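Local coordinates for protein probable acetyltransferase (Pseudomonas aeruginosa PAO1, PDB 2EUI) that is of unknown function but, as a member of the GNAT family, probably transfers an acyl group from a donor to an acceptor, at residues Lys20-Glu23 / Ser29-Glu32; Tyr67-Ser72 / Val78-Asp83. All coordinates share one frame; numbering follows the deposited sequence.

The two contacts differ in both chemistry and depth. Interaction 1 is small and partly buried, joining the end of one helix to the start of the next through side chains and a turn. Interaction 2 is a buried pairing of neighbouring sheet strands, held mainly by backbone hydrogen bonds. Their centres lie about 23 Å apart on opposite sides of the chain's centre, yet they touch where Tyr21 OH of the first helix makes a weak hydrogen bond with Asp83 OD1. The dimer also connects them: Arg22 of interaction 1 makes a weak hydrogen bond to the backbone O of Ser72 of the second subunit, a residue belonging to that subunit's copy of interaction 2.

Interaction 1 (Lys20-Glu23 / Ser29-Glu32); sequences KYRE and SYPE
Arg22, near the end of helix 11-24, reaches across to Ser29 and Tyr30, which lead into helix 31-44. Its CB already points toward the other segment, and CG stands beside the backbone N, anti to the carbonyl carbon (chi1 -64°). The chain runs on extended to CD and then bends (chi3 54°), so that the guanidinium swings round to the turn. There Arg22 NH1 lies 3.1 Å from Ser29 O. NH2 comes up to the edge of the Tyr30 ring, near its plane, with Arg22 NH2 3.6 Å from Tyr30 CD2; the two planes are inclined by 39°. NH1 is also hydrogen-bonded to Leu28 O, while NE and NH2 make weak hydrogen bonds to Ser72 O and Leu73 O of the second subunit. One firm and two weak hydrogen bonds to carbonyls of two chains thus probably limit the rotation of the guanidinium. Tyr30 is tied in turn through OH to Leu152 O. Alongside, Glu23 lays CG against the serine, with Glu23 CG 3.7 Å from Ser29 CB. With Tyr30 as the N-cap of helix 31-44, the whole forms the loop connection between α1 and α2, the first two helices of the GNAT fold, here bordering the dimer interface.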
ATOM      1  N   LYS A  20     -15.697 -13.451  -8.638  1.00 26.89           N
ATOM      2  CA  LYS A  20     -16.986 -13.105  -8.040  1.00 26.57           C
ATOM      3  C   LYS A  20     -16.870 -11.780  -7.308  1.00 25.90           C
ATOM      4  O   LYS A  20     -17.726 -10.897  -7.437  1.00 26.01           O
ATOM      5  CB  LYS A  20     -17.403 -14.180  -7.036  1.00 27.49           C
ATOM      6  CG  LYS A  20     -17.546 -15.574  -7.603  1.00 26.75           C
ATOM      7  CD  LYS A  20     -18.948 -15.819  -8.086  1.00 26.46           C
ATOM      8  CE  LYS A  20     -19.074 -17.228  -8.599  1.00 26.45           C
ATOM      9  NZ  LYS A  20     -18.343 -18.150  -7.692  1.00 26.05           N
ATOM     10  N   TYR A  21     -15.803 -11.673  -6.521  1.00 26.76           N
ATOM     11  CA  TYR A  21     -15.488 -10.477  -5.735  1.00 26.79           C
ATOM     12  C   TYR A  21     -15.372  -9.218  -6.602  1.00 26.30           C
ATOM     13  O   TYR A  21     -16.008  -8.200  -6.329  1.00 25.54           O
ATOM     14  CB  TYR A  21     -14.174 -10.710  -4.986  1.00 25.94           C
ATOM     15  CG  TYR A  21     -13.517  -9.454  -4.466  1.00 27.74           C
ATOM     16  CD1 TYR A  21     -14.082  -8.731  -3.421  1.00 28.45           C
ATOM     17  CD2 TYR A  21     -12.331  -8.988  -5.023  1.00 27.28           C
ATOM     18  CE1 TYR A  21     -13.483  -7.578  -2.941  1.00 29.19           C
ATOM     19  CE2 TYR A  21     -11.728  -7.839  -4.554  1.00 28.88           C
ATOM     20  CZ  TYR A  21     -12.306  -7.135  -3.510  1.00 30.18           C
ATOM     21  OH  TYR A  21     -11.706  -5.993  -3.025  1.00 30.71           O
ATOM     22  N   ARG A  22     -14.549  -9.300  -7.644  1.00 24.25           N
ATOM     23  CA  ARG A  22     -14.337  -8.184  -8.546  1.00 23.44           C
ATOM     24  C   ARG A  22     -15.624  -7.861  -9.282  1.00 23.52           C
ATOM     25  O   ARG A  22     -15.950  -6.698  -9.514  1.00 24.05           O
ATOM     26  CB  ARG A  22     -13.227  -8.522  -9.554  1.00 23.92           C
ATOM     27  CG  ARG A  22     -11.845  -8.752  -8.930  1.00 24.44           C
ATOM     28  CD  ARG A  22     -10.779  -9.056  -9.975  1.00 24.42           C
ATOM     29  NE  ARG A  22     -10.722  -8.024 -11.009  1.00 26.54           N
ATOM     30  CZ  ARG A  22     -11.388  -8.081 -12.160  1.00 27.75           C
ATOM     31  NH1 ARG A  22     -12.155  -9.128 -12.423  1.00 30.47           N
ATOM     32  NH2 ARG A  22     -11.294  -7.100 -13.043  1.00 26.23           N
ATOM     33  N   GLU A  23     -16.365  -8.896  -9.655  1.00 25.62           N
ATOM     34  CA  GLU A  23     -17.614  -8.682 -10.371  1.00 26.02           C
ATOM     35  C   GLU A  23     -18.627  -8.028  -9.451  1.00 26.28           C
ATOM     36  O   GLU A  23     -19.334  -7.100  -9.850  1.00 24.22           O
ATOM     37  CB  GLU A  23     -18.169 -10.007 -10.886  1.00 25.35           C
ATOM     38  CG  GLU A  23     -17.276 -10.704 -11.869  1.00 28.89           C
ATOM     39  CD  GLU A  23     -17.874 -11.997 -12.371  1.00 31.66           C
ATOM     40  OE1 GLU A  23     -18.191 -12.878 -11.533  1.00 32.57           O
ATOM     41  OE2 GLU A  23     -18.025 -12.137 -13.607  1.00 33.11           O
ATOM     42  N   SER A  29     -15.257  -9.196 -15.473  1.00 26.42           N
ATOM     43  CA  SER A  29     -14.706 -10.400 -14.889  1.00 27.97           C
ATOM     44  C   SER A  29     -13.291 -10.873 -15.206  1.00 27.59           C
ATOM     45  O   SER A  29     -12.666 -11.515 -14.355  1.00 27.56           O
ATOM     46  CB  SER A  29     -15.690 -11.555 -15.083  1.00 29.76           C
ATOM     47  OG  SER A  29     -16.186 -11.592 -16.403  1.00 33.78           O
ATOM     48  N   TYR A  30     -12.783 -10.551 -16.397  1.00 27.24           N
ATOM     49  CA  TYR A  30     -11.434 -10.942 -16.837  1.00 27.22           C
ATOM     50  C   TYR A  30     -10.926 -12.182 -16.096  1.00 26.35           C
ATOM     51  O   TYR A  30      -9.990 -12.099 -15.287  1.00 25.70           O
ATOM     52  CB  TYR A  30     -10.436  -9.800 -16.588  1.00 25.69           C
ATOM     53  CG  TYR A  30     -10.775  -8.507 -17.269  1.00 24.02           C
ATOM     54  CD1 TYR A  30     -11.029  -8.465 -18.634  1.00 23.29           C
ATOM     55  CD2 TYR A  30     -10.797  -7.315 -16.559  1.00 23.25           C
ATOM     56  CE1 TYR A  30     -11.292  -7.269 -19.278  1.00 22.45           C
ATOM     57  CE2 TYR A  30     -11.057  -6.106 -17.194  1.00 22.26           C
ATOM     58  CZ  TYR A  30     -11.305  -6.093 -18.557  1.00 23.32           C
ATOM     59  OH  TYR A  30     -11.586  -4.910 -19.206  1.00 24.26           O
ATOM     60  N   PRO A  31     -11.505 -13.348 -16.377  1.00 25.95           N
ATOM     61  CA  PRO A  31     -11.112 -14.598 -15.723  1.00 25.77           C
ATOM     62  C   PRO A  31      -9.628 -14.916 -15.747  1.00 23.55           C
ATOM     63  O   PRO A  31      -9.062 -15.309 -14.730  1.00 23.50           O
ATOM     64  CB  PRO A  31     -11.929 -15.643 -16.466  1.00 24.34           C
ATOM     65  CG  PRO A  31     -13.138 -14.879 -16.848  1.00 25.31           C
ATOM     66  CD  PRO A  31     -12.568 -13.596 -17.355  1.00 25.06           C
ATOM     67  N   GLU A  32      -9.002 -14.749 -16.905  1.00 22.61           N
ATOM     68  CA  GLU A  32      -7.587 -15.038 -17.024  1.00 23.92           C
ATOM     69  C   GLU A  32      -6.673 -14.006 -16.389  1.00 20.56           C
ATOM     70  O   GLU A  32      -5.724 -14.362 -15.703  1.00 19.06           O
ATOM     71  CB  GLU A  32      -7.212 -15.236 -18.485  1.00 28.35           C
ATOM     72  CG  GLU A  32      -7.516 -16.643 -18.988  1.00 37.10           C
ATOM     73  CD  GLU A  32      -7.453 -16.748 -20.503  1.00 42.19           C
ATOM     74  OE1 GLU A  32      -6.385 -16.417 -21.070  1.00 45.40           O
ATOM     75  OE2 GLU A  32      -8.471 -17.157 -21.116  1.00 45.42           O
TER

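Interaction 2 (Tyr67-Ser72 / Val78-Asp83); sequences YPSFSS and VWILND
Strands 60-71 and 76-86 form the antiparallel β3-β4 hairpin of the GNAT sheet, and here Tyr67 pairs with Ile80 and Ser69 with Val78 as hydrogen-bonded pairs. The Tyr67 N to Ile80 O bond is 2.7 Å long, and its return bond, Ile80 N to Tyr67 O, 3.0 Å. Ser69 N is 2.9 Å from Val78 O; in the reverse bond Val78 N sits above the carbonyl plane of Ser69 O, 60° out of it. Between these pairs, Pro68 and Trp79 form a non-hydrogen-bonded pair whose side chains share one face. There the far rim of the indole leans on the proline, Trp79 CZ3 lying 3.6 Å from Pro68 CB, while its NE1 is hydrogen-bonded to Thr110. On the other face Tyr67 CB meets Ile80 CB at 4.1 Å. The Tyr67 ring extends to Asn82, where a chi1 of 175° sets the amide with OD1 beside the ring's CE2 and OH; Tyr67 CE2 is 3.5 Å from Asn82 CB, and ring and amide planes are 44° apart. Tyr67 OH has at most a weak bond to Asn82 OD1, its stronger partner being Ser72 OG of the second subunit, which also binds Asp83 OD2. Asn82 and Asp83 together face Gln65, the classic β bulge on strand β4 beside which acetyl-CoA binds in many GNAT relatives.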
ATOM      1  N   TYR A  67      -1.792  -6.439   1.830  1.00 20.78           N
ATOM      2  CA  TYR A  67      -0.520  -6.148   1.173  1.00 20.37           C
ATOM      3  C   TYR A  67       0.456  -5.609   2.203  1.00 19.69           C
ATOM      4  O   TYR A  67       0.146  -4.671   2.931  1.00 18.65           O
ATOM      5  CB  TYR A  67      -0.690  -5.121   0.052  1.00 21.25           C
ATOM      6  CG  TYR A  67      -1.599  -5.580  -1.056  1.00 22.59           C
ATOM      7  CD1 TYR A  67      -1.483  -6.865  -1.590  1.00 23.18           C
ATOM      8  CD2 TYR A  67      -2.590  -4.741  -1.564  1.00 22.37           C
ATOM      9  CE1 TYR A  67      -2.338  -7.306  -2.602  1.00 24.04           C
ATOM     10  CE2 TYR A  67      -3.450  -5.170  -2.576  1.00 22.17           C
ATOM     11  CZ  TYR A  67      -3.318  -6.453  -3.088  1.00 23.57           C
ATOM     12  OH  TYR A  67      -4.145  -6.882  -4.098  1.00 23.96           O
ATOM     13  N   PRO A  68       1.652  -6.203   2.278  1.00 19.30           N
ATOM     14  CA  PRO A  68       2.689  -5.781   3.224  1.00 20.40           C
ATOM     15  C   PRO A  68       3.222  -4.378   2.906  1.00 21.15           C
ATOM     16  O   PRO A  68       3.456  -4.048   1.744  1.00 20.02           O
ATOM     17  CB  PRO A  68       3.757  -6.848   3.047  1.00 18.21           C
ATOM     18  CG  PRO A  68       3.658  -7.143   1.582  1.00 17.98           C
ATOM     19  CD  PRO A  68       2.163  -7.254   1.382  1.00 18.81           C
ATOM     20  N   SER A  69       3.395  -3.552   3.935  1.00 21.79           N
ATOM     21  CA  SER A  69       3.918  -2.201   3.750  1.00 22.71           C
ATOM     22  C   SER A  69       4.729  -1.746   4.961  1.00 22.51           C
ATOM     23  O   SER A  69       4.939  -2.518   5.889  1.00 22.65           O
ATOM     24  CB  SER A  69       2.783  -1.210   3.477  1.00 22.93           C
ATOM     25  OG  SER A  69       3.309   0.007   2.955  1.00 22.79           O
ATOM     26  N   PHE A  70       5.182  -0.496   4.945  1.00 22.75           N
ATOM     27  CA  PHE A  70       5.995   0.038   6.040  1.00 23.76           C
ATOM     28  C   PHE A  70       5.757   1.519   6.294  1.00 24.12           C
ATOM     29  O   PHE A  70       5.233   2.244   5.450  1.00 24.96           O
ATOM     30  CB  PHE A  70       7.497  -0.136   5.741  1.00 21.24           C
ATOM     31  CG  PHE A  70       7.940  -1.561   5.622  1.00 21.69           C
ATOM     32  CD1 PHE A  70       8.210  -2.320   6.753  1.00 21.49           C
ATOM     33  CD2 PHE A  70       8.052  -2.161   4.377  1.00 21.31           C
ATOM     34  CE1 PHE A  70       8.577  -3.650   6.641  1.00 19.27           C
ATOM     35  CE2 PHE A  70       8.418  -3.489   4.263  1.00 20.48           C
ATOM     36  CZ  PHE A  70       8.681  -4.231   5.402  1.00 19.52           C
ATOM     37  N   SER A  71       6.167   1.959   7.474  1.00 24.73           N
ATOM     38  CA  SER A  71       6.078   3.357   7.860  1.00 23.31           C
ATOM     39  C   SER A  71       7.527   3.801   8.027  1.00 23.29           C
ATOM     40  O   SER A  71       8.250   3.278   8.877  1.00 23.45           O
ATOM     41  CB  SER A  71       5.323   3.501   9.180  1.00 22.23           C
ATOM     42  OG  SER A  71       5.253   4.866   9.551  1.00 22.86           O
ATOM     43  N   SER A  72       7.966   4.740   7.202  1.00 24.24           N
ATOM     44  CA  SER A  72       9.350   5.205   7.293  1.00 25.57           C
ATOM     45  C   SER A  72       9.557   5.978   8.585  1.00 24.99           C
ATOM     46  O   SER A  72      10.626   5.917   9.192  1.00 25.55           O
ATOM     47  CB  SER A  72       9.710   6.092   6.093  1.00 26.78           C
ATOM     48  OG  SER A  72       9.730   5.351   4.884  1.00 27.28           O
ATOM     49  N   VAL A  78       3.356  -2.071   8.379  1.00 22.68           N
ATOM     50  CA  VAL A  78       1.995  -1.577   8.193  1.00 22.61           C
ATOM     51  C   VAL A  78       1.320  -2.601   7.290  1.00 24.15           C
ATOM     52  O   VAL A  78       1.969  -3.184   6.416  1.00 24.48           O
ATOM     53  CB  VAL A  78       1.929  -0.219   7.468  1.00 23.35           C
ATOM     54  CG1 VAL A  78       0.480   0.108   7.118  1.00 20.11           C
ATOM     55  CG2 VAL A  78       2.508   0.864   8.334  1.00 23.42           C
ATOM     56  N   TRP A  79       0.028  -2.834   7.500  1.00 23.40           N
ATOM     57  CA  TRP A  79      -0.692  -3.789   6.676  1.00 22.79           C
ATOM     58  C   TRP A  79      -1.845  -3.133   5.942  1.00 24.13           C
ATOM     59  O   TRP A  79      -2.744  -2.568   6.557  1.00 24.47           O
ATOM     60  CB  TRP A  79      -1.208  -4.964   7.518  1.00 24.30           C
ATOM     61  CG  TRP A  79      -0.130  -5.904   7.923  1.00 24.38           C
ATOM     62  CD1 TRP A  79       0.489  -5.974   9.137  1.00 24.54           C
ATOM     63  CD2 TRP A  79       0.532  -6.849   7.084  1.00 25.28           C
ATOM     64  NE1 TRP A  79       1.505  -6.897   9.102  1.00 24.49           N
ATOM     65  CE2 TRP A  79       1.558  -7.446   7.845  1.00 25.42           C
ATOM     66  CE3 TRP A  79       0.376  -7.237   5.746  1.00 24.68           C
ATOM     67  CZ2 TRP A  79       2.410  -8.426   7.325  1.00 24.29           C
ATOM     68  CZ3 TRP A  79       1.227  -8.210   5.229  1.00 25.47           C
ATOM     69  CH2 TRP A  79       2.233  -8.785   6.015  1.00 23.89           C
ATOM     70  N   ILE A  80      -1.795  -3.193   4.616  1.00 24.40           N
ATOM     71  CA  ILE A  80      -2.842  -2.634   3.791  1.00 24.73           C
ATOM     72  C   ILE A  80      -3.852  -3.753   3.604  1.00 26.38           C
ATOM     73  O   ILE A  80      -3.491  -4.875   3.243  1.00 27.02           O
ATOM     74  CB  ILE A  80      -2.318  -2.222   2.405  1.00 25.92           C
ATOM     75  CG1 ILE A  80      -1.186  -1.205   2.542  1.00 26.24           C
ATOM     76  CG2 ILE A  80      -3.442  -1.636   1.584  1.00 24.11           C
ATOM     77  CD1 ILE A  80      -0.687  -0.677   1.209  1.00 27.22           C
ATOM     78  N   LEU A  81      -5.115  -3.454   3.866  1.00 26.12           N
ATOM     79  CA  LEU A  81      -6.175  -4.434   3.715  1.00 26.61           C
ATOM     80  C   LEU A  81      -6.967  -4.036   2.484  1.00 28.18           C
ATOM     81  O   LEU A  81      -7.767  -3.107   2.530  1.00 29.52           O
ATOM     82  CB  LEU A  81      -7.071  -4.413   4.949  1.00 27.07           C
ATOM     83  CG  LEU A  81      -8.236  -5.397   5.056  1.00 26.14           C
ATOM     84  CD1 LEU A  81      -7.740  -6.843   4.946  1.00 26.08           C
ATOM     85  CD2 LEU A  81      -8.929  -5.163   6.391  1.00 25.30           C
ATOM     86  N   ASN A  82      -6.743  -4.729   1.377  1.00 28.66           N
ATOM     87  CA  ASN A  82      -7.447  -4.400   0.145  1.00 29.59           C
ATOM     88  C   ASN A  82      -8.759  -5.146  -0.055  1.00 28.09           C
ATOM     89  O   ASN A  82      -9.783  -4.517  -0.331  1.00 27.41           O
ATOM     90  CB  ASN A  82      -6.554  -4.668  -1.075  1.00 31.71           C
ATOM     91  CG  ASN A  82      -7.285  -4.451  -2.394  1.00 32.97           C
ATOM     92  OD1 ASN A  82      -6.837  -4.899  -3.452  1.00 33.39           O
ATOM     93  ND2 ASN A  82      -8.415  -3.755  -2.336  1.00 34.37           N
ATOM     94  N   ASP A  83      -8.713  -6.475   0.077  1.00 27.84           N
ATOM     95  CA  ASP A  83      -9.886  -7.321  -0.147  1.00 27.41           C
ATOM     96  C   ASP A  83     -10.364  -8.175   1.016  1.00 27.07           C
ATOM     97  O   ASP A  83      -9.584  -8.699   1.812  1.00 28.51           O
ATOM     98  CB  ASP A  83      -9.652  -8.287  -1.316  1.00 26.84           C
ATOM     99  CG  ASP A  83      -8.773  -7.709  -2.397  1.00 27.12           C
ATOM    100  OD1 ASP A  83      -9.182  -6.708  -3.029  1.00 25.87           O
ATOM    101  OD2 ASP A  83      -7.669  -8.269  -2.615  1.00 25.72           O
TER